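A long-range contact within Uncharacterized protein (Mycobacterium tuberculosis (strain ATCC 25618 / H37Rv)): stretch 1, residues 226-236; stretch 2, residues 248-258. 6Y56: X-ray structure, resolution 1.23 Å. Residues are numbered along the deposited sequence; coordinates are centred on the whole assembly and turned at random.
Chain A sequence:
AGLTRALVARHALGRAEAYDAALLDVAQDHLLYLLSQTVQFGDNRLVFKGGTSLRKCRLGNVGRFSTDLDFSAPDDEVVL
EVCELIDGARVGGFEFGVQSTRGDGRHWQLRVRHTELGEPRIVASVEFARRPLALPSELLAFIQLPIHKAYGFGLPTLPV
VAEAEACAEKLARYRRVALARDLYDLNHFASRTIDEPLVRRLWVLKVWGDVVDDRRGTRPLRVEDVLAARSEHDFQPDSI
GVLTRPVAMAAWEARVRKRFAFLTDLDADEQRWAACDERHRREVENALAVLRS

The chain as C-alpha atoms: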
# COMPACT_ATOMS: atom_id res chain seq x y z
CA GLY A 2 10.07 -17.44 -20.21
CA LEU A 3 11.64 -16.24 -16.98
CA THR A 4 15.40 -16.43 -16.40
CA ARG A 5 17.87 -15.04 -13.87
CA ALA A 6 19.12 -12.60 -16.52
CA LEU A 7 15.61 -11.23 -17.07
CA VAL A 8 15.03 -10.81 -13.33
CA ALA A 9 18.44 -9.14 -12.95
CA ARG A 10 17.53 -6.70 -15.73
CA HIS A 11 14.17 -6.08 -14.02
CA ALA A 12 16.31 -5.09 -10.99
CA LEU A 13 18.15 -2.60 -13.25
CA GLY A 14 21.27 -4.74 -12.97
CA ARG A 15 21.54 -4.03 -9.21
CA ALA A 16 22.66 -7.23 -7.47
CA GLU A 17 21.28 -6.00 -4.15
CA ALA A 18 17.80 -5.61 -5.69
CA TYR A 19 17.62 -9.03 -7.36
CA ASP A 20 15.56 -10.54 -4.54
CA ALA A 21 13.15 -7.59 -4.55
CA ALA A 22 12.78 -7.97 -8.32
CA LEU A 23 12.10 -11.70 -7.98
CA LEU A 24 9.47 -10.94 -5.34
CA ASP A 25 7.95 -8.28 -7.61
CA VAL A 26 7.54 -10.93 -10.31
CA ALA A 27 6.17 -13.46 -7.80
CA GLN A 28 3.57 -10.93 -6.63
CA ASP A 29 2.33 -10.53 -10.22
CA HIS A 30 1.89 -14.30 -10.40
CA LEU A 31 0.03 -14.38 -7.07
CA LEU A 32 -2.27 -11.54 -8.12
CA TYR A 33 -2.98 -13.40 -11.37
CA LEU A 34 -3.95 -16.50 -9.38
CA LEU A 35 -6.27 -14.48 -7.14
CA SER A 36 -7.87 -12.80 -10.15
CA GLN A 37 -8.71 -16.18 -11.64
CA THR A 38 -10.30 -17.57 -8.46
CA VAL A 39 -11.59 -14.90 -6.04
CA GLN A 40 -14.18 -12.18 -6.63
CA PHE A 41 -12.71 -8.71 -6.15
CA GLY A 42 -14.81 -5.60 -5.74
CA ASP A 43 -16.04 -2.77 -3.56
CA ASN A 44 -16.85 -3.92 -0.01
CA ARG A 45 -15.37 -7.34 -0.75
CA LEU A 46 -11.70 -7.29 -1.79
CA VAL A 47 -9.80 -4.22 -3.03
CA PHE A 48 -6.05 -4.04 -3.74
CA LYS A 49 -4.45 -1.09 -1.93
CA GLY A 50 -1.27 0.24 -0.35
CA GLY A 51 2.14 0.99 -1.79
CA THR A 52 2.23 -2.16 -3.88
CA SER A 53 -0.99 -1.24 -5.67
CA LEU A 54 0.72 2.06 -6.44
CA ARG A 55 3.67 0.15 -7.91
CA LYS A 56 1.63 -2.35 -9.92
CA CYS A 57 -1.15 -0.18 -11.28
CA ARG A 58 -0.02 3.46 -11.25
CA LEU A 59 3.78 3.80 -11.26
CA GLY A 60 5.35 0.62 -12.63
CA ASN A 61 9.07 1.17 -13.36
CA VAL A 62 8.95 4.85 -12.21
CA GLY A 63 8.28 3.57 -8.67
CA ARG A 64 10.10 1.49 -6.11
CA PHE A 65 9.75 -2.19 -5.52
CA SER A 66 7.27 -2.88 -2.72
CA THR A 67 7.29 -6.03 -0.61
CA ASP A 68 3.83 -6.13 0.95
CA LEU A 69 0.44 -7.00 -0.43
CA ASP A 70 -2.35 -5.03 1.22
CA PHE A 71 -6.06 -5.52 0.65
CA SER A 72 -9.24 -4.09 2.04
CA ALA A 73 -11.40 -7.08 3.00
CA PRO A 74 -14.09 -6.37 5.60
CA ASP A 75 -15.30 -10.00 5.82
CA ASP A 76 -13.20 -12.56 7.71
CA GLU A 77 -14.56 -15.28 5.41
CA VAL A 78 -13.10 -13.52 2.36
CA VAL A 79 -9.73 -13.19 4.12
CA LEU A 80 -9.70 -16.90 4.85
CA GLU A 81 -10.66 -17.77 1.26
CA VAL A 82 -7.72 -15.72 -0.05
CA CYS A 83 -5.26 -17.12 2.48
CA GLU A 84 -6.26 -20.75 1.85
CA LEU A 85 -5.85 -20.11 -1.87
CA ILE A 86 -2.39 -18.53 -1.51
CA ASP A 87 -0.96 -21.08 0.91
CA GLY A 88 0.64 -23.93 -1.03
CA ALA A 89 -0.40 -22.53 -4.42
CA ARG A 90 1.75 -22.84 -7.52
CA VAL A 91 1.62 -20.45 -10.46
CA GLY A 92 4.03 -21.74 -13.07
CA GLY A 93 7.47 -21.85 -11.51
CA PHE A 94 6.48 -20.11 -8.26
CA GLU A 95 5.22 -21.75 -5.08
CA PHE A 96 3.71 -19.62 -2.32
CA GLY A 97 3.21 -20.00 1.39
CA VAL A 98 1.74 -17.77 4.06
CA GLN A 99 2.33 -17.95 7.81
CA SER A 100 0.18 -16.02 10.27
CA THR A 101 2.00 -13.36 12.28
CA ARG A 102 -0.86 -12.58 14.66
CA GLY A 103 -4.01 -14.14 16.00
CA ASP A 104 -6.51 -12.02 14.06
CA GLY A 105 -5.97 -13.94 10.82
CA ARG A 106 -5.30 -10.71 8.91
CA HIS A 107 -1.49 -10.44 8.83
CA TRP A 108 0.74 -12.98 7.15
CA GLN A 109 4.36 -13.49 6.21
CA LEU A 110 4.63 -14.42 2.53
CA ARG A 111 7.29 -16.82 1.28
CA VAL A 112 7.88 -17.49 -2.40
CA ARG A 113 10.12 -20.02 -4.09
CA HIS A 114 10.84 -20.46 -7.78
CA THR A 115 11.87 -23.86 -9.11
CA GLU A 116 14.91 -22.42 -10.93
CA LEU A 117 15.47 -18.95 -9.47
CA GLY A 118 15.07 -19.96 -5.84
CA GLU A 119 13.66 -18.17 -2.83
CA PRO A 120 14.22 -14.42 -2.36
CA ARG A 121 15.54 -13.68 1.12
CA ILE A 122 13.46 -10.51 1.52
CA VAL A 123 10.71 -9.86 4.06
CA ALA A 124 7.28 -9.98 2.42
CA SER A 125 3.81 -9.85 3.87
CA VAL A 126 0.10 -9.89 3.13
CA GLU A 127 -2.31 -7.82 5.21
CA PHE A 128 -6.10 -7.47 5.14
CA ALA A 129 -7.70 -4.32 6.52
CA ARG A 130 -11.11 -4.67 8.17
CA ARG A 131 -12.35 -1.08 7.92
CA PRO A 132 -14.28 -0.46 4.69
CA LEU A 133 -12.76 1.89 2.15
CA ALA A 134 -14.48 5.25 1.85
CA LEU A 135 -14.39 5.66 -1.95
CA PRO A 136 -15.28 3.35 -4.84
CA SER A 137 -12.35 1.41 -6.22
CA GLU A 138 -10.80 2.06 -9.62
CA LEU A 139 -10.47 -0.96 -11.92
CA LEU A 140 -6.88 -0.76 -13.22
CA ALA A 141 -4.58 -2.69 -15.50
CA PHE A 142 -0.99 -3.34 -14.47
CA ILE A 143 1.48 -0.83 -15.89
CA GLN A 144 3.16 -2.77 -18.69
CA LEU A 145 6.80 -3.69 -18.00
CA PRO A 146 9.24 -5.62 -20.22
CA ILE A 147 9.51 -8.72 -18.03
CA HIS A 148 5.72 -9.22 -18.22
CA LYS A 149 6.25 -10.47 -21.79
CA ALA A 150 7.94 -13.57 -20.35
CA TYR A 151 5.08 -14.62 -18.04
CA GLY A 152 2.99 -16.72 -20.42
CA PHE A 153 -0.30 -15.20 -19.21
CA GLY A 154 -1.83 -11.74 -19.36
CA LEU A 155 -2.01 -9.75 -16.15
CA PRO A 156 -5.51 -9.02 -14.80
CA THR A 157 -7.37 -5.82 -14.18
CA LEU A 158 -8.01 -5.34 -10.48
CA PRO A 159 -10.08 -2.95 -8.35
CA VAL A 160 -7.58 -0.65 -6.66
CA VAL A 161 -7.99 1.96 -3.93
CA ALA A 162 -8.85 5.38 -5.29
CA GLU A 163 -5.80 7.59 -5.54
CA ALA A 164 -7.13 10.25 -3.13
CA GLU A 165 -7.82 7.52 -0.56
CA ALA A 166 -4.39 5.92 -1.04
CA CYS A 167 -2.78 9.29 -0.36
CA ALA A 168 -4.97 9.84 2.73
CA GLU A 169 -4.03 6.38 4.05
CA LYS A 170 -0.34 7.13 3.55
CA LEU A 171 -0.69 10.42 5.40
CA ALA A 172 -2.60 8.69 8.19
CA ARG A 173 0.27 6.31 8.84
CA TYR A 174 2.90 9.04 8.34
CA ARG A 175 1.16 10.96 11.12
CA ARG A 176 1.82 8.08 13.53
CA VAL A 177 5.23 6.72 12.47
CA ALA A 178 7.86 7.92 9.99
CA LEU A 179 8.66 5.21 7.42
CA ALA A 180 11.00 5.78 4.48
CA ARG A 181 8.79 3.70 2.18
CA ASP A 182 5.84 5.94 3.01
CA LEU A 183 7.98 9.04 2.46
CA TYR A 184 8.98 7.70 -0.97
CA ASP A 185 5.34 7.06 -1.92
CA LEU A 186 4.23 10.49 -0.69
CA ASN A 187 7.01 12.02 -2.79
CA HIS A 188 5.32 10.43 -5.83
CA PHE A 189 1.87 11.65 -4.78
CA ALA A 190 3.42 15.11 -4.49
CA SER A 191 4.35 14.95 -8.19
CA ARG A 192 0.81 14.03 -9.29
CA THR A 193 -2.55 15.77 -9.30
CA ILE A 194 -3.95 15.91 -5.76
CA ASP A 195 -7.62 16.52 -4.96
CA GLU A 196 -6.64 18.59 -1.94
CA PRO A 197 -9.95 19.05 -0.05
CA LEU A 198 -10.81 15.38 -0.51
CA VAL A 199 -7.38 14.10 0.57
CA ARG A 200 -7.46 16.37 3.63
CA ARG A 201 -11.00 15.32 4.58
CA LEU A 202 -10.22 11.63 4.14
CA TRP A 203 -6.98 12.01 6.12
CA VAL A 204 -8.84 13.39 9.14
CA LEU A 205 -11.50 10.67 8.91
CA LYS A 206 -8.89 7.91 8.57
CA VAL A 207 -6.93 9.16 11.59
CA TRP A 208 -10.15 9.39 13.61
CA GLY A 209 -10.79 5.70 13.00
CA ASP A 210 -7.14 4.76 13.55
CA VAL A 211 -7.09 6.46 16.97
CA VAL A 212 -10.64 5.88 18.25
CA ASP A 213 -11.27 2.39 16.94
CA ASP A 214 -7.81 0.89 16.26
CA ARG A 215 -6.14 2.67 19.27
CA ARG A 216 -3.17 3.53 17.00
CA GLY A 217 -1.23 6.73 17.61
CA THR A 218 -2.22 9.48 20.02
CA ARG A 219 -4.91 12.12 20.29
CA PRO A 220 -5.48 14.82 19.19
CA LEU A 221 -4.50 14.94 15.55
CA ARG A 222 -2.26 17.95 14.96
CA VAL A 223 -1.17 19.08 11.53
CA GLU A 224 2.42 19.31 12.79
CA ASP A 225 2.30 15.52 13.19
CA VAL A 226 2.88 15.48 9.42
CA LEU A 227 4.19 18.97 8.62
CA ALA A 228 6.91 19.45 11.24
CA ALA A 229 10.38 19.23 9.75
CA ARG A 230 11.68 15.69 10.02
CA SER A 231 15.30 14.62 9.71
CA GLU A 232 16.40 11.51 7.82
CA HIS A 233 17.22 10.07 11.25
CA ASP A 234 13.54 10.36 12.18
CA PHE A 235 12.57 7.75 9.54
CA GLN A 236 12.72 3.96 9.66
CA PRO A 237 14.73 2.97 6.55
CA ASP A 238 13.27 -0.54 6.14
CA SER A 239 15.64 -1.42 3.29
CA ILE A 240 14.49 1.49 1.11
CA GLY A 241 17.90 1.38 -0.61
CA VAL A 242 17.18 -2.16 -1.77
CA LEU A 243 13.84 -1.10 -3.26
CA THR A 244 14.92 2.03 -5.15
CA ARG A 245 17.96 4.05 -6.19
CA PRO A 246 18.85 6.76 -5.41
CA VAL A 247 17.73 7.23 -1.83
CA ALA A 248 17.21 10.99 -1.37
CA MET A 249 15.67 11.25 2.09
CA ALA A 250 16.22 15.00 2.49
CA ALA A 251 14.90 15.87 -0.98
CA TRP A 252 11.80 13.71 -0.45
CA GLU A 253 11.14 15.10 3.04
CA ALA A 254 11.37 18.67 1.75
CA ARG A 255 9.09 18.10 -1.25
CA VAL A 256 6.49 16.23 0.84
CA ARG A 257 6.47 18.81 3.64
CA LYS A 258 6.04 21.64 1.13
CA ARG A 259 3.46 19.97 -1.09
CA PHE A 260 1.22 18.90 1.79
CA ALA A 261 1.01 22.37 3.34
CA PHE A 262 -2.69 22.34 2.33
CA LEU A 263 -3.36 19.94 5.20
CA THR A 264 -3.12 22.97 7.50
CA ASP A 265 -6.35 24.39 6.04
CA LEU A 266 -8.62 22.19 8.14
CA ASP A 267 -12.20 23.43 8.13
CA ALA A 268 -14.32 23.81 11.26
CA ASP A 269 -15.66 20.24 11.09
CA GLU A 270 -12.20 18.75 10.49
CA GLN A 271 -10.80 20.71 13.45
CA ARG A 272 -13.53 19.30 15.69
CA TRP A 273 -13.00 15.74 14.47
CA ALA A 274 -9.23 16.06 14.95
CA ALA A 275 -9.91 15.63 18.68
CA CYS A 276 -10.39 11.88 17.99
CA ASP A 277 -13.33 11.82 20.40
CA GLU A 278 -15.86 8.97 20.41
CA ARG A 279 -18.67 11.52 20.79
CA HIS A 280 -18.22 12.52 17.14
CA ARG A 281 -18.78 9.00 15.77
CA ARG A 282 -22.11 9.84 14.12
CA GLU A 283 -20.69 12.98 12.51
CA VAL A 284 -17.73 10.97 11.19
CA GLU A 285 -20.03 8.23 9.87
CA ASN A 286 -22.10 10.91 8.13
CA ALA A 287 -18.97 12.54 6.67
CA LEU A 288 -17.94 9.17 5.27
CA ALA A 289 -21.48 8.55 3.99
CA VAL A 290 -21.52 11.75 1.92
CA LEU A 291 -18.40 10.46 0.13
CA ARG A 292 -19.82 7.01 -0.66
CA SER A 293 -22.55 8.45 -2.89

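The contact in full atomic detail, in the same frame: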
# COMPACT_ATOMS: atom_id res chain seq x y z
N VAL A 226 2.40 15.75 10.77
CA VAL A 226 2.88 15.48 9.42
C VAL A 226 3.82 16.58 8.93
O VAL A 226 4.80 16.28 8.23
CB VAL A 226 1.68 15.30 8.45
CG1 VAL A 226 2.15 15.30 7.00
CG2 VAL A 226 0.93 14.03 8.78
N LEU A 227 3.53 17.83 9.26
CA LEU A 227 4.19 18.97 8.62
C LEU A 227 5.40 19.50 9.37
O LEU A 227 6.08 20.38 8.84
CB LEU A 227 3.19 20.10 8.38
CG LEU A 227 2.09 19.78 7.37
CD1 LEU A 227 1.29 21.04 7.08
CD2 LEU A 227 2.68 19.20 6.10
N ALA A 228 5.68 19.03 10.58
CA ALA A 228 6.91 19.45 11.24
C ALA A 228 8.10 18.90 10.46
O ALA A 228 8.04 17.82 9.87
CB ALA A 228 6.96 18.95 12.68
N ALA A 229 9.18 19.67 10.45
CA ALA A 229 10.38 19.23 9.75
C ALA A 229 10.88 17.95 10.39
O ALA A 229 11.02 17.85 11.61
CB ALA A 229 11.45 20.32 9.82
N ARG A 230 11.11 16.94 9.56
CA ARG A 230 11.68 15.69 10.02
C ARG A 230 13.07 15.54 9.43
O ARG A 230 13.35 16.00 8.31
CB ARG A 230 10.79 14.49 9.65
CG ARG A 230 9.44 14.43 10.38
CD ARG A 230 8.56 13.23 9.95
NE ARG A 230 7.18 13.38 10.40
CZ ARG A 230 6.24 12.44 10.26
NH1 ARG A 230 6.52 11.29 9.67
NH2 ARG A 230 5.01 12.65 10.72
N SER A 231 13.97 14.94 10.19
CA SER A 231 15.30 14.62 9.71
C SER A 231 15.32 13.18 9.21
O SER A 231 14.49 12.36 9.60
CB SER A 231 16.32 14.84 10.83
OG SER A 231 17.40 13.94 10.76
N GLU A 232 16.28 12.88 8.32
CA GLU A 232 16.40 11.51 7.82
C GLU A 232 16.52 10.51 8.97
O GLU A 232 16.08 9.36 8.85
CB GLU A 232 17.58 11.38 6.86
CG GLU A 232 18.92 11.14 7.53
CD GLU A 232 20.07 11.17 6.56
OE1 GLU A 232 20.14 12.12 5.75
OE2 GLU A 232 20.92 10.25 6.61
N HIS A 233 17.09 10.94 10.09
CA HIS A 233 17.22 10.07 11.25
C HIS A 233 15.90 9.82 11.95
O HIS A 233 15.82 8.93 12.79
CB HIS A 233 18.27 10.65 12.20
CG HIS A 233 19.61 10.82 11.56
ND1 HIS A 233 20.33 9.75 11.08
CD2 HIS A 233 20.32 11.92 11.26
CE1 HIS A 233 21.45 10.19 10.53
NE2 HIS A 233 21.47 11.50 10.63
N ASP A 234 14.86 10.59 11.62
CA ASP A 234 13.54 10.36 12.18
C ASP A 234 12.78 9.24 11.47
O ASP A 234 11.73 8.82 11.98
CB ASP A 234 12.72 11.66 12.15
CG ASP A 234 13.38 12.80 12.92
OD1 ASP A 234 13.75 12.59 14.10
OD2 ASP A 234 13.55 13.90 12.35
N PHE A 235 13.28 8.74 10.35
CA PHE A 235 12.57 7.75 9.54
C PHE A 235 13.15 6.36 9.75
O PHE A 235 14.36 6.20 9.91
CB PHE A 235 12.67 8.08 8.05
CG PHE A 235 11.96 9.33 7.64
CD1 PHE A 235 10.64 9.29 7.21
CD2 PHE A 235 12.61 10.55 7.66
CE1 PHE A 235 9.99 10.45 6.83
CE2 PHE A 235 11.96 11.71 7.27
CZ PHE A 235 10.65 11.65 6.86
N GLN A 236 12.27 5.35 9.71
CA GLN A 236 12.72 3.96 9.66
C GLN A 236 13.09 3.62 8.22
O GLN A 236 12.24 3.72 7.33
CB GLN A 236 11.58 3.04 10.09
CG GLN A 236 11.34 2.97 11.59
CD GLN A 236 10.30 1.91 11.93
OE1 GLN A 236 10.18 0.89 11.24
NE2 GLN A 236 9.53 2.14 13.00
N ALA A 248 17.04 9.54 -1.52
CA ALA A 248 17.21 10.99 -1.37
C ALA A 248 16.29 11.46 -0.25
O ALA A 248 15.33 12.21 -0.49
CB ALA A 248 16.93 11.70 -2.69
N MET A 249 16.58 11.02 0.97
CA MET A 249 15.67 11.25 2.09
C MET A 249 15.38 12.73 2.30
O MET A 249 14.22 13.12 2.51
CB MET A 249 16.24 10.62 3.36
CG MET A 249 16.42 9.12 3.25
SD MET A 249 14.81 8.34 3.29
CE MET A 249 14.45 8.50 5.03
N ALA A 250 16.41 13.57 2.24
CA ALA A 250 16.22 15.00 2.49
C ALA A 250 15.41 15.66 1.38
O ALA A 250 14.53 16.49 1.65
CB ALA A 250 17.57 15.69 2.68
N ALA A 251 15.68 15.31 0.12
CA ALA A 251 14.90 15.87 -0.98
C ALA A 251 13.43 15.45 -0.88
O ALA A 251 12.53 16.28 -1.07
CB ALA A 251 15.50 15.44 -2.32
N TRP A 252 13.18 14.18 -0.58
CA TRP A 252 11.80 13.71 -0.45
C TRP A 252 11.09 14.40 0.72
O TRP A 252 9.94 14.83 0.59
CB TRP A 252 11.78 12.20 -0.24
CG TRP A 252 12.42 11.39 -1.33
CD1 TRP A 252 12.68 11.77 -2.61
CD2 TRP A 252 12.89 10.04 -1.21
NE1 TRP A 252 13.28 10.75 -3.30
CE2 TRP A 252 13.43 9.68 -2.45
CE3 TRP A 252 12.92 9.12 -0.16
CZ2 TRP A 252 13.97 8.41 -2.69
CZ3 TRP A 252 13.45 7.87 -0.39
CH2 TRP A 252 13.99 7.54 -1.64
N GLU A 253 11.75 14.47 1.88
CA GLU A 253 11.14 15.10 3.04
C GLU A 253 10.75 16.54 2.74
O GLU A 253 9.66 17.00 3.11
CB GLU A 253 12.09 15.04 4.24
CG GLU A 253 11.46 15.43 5.57
CD GLU A 253 11.43 16.94 5.82
OE1 GLU A 253 10.65 17.38 6.68
OE2 GLU A 253 12.19 17.67 5.15
N ALA A 254 11.64 17.28 2.06
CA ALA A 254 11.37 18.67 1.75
C ALA A 254 10.20 18.81 0.79
O ALA A 254 9.32 19.66 0.99
CB ALA A 254 12.62 19.35 1.19
N ARG A 255 10.17 17.99 -0.27
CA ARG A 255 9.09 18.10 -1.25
C ARG A 255 7.76 17.72 -0.62
O ARG A 255 6.74 18.38 -0.88
CB ARG A 255 9.35 17.22 -2.48
CG ARG A 255 8.29 17.46 -3.57
CD ARG A 255 8.12 16.30 -4.53
NE ARG A 255 9.08 16.36 -5.63
CZ ARG A 255 9.24 15.40 -6.54
NH1 ARG A 255 8.48 14.31 -6.49
NH2 ARG A 255 10.14 15.54 -7.50
N VAL A 256 7.74 16.67 0.20
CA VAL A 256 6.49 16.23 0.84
C VAL A 256 5.99 17.30 1.81
O VAL A 256 4.82 17.68 1.79
CB VAL A 256 6.70 14.86 1.50
CG1 VAL A 256 5.56 14.52 2.48
CG2 VAL A 256 6.85 13.77 0.45
N ARG A 257 6.88 17.80 2.67
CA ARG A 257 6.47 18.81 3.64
C ARG A 257 5.92 20.05 2.95
O ARG A 257 4.93 20.64 3.42
CB ARG A 257 7.66 19.16 4.54
CG ARG A 257 7.38 20.27 5.53
CD ARG A 257 8.33 20.21 6.72
NE ARG A 257 9.70 19.90 6.31
CZ ARG A 257 10.57 20.79 5.86
NH1 ARG A 257 10.21 22.06 5.74
NH2 ARG A 257 11.79 20.41 5.51
N LYS A 258 6.53 20.47 1.85
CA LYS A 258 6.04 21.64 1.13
C LYS A 258 4.72 21.35 0.43
O LYS A 258 3.77 22.15 0.50
CB LYS A 258 7.07 22.10 0.11
CG LYS A 258 6.65 23.36 -0.63
CD LYS A 258 7.74 23.76 -1.57
CE LYS A 258 7.31 25.00 -2.32
NZ LYS A 258 8.35 25.47 -3.28

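Stretch 2 is almost wholly helix, from Met249 onward, and stretch 1 leaves its own helix at Ala228, runs extended through Ser231 and then turns through a 3-10 segment, Glu232 to Asp234; its course is antiparallel to the helix of stretch 2. Leu227 lies nearest Arg257, Arg230 nearest Glu253 and Glu232 nearest Met249, so the helix offers one residue per turn, spaced by four, to the passing chain.

A single hydrogen bond joins the stretches: Arg230 N donates to Glu253 OE1 at 2.9 Å, nearly linear at 172°. A loop amide lacks the partner a helix would supply, and a buried carboxylate is a strong acceptor for it. The same oxygen is held from within the helix, where Arg257 NE donates to Glu253 OE1 at 2.7 Å in a salt bridge, while Arg257 NH2 reaches Glu253 OE2 at 2.8 Å. This two-pronged pairing spans one helical turn, offsets the carboxylate's charge and fixes its orientation.

Packing completes the contact. Ala229 CB lies over one face of the Arg257 guanidinium, its small methyl fitting closely, with CB 3.9 Å from Arg257 NE. Leu227 O approaches Arg257 CD at 3.1 Å. At the Met249 end, the flexible, apolar Met249 brings CE within 3.5 Å of Phe235 CB; nearer the middle of the helix, the edge of the Phe235 ring meets the aliphatic part of Glu253, Phe235 CZ to Glu253 CG 4.1 Å.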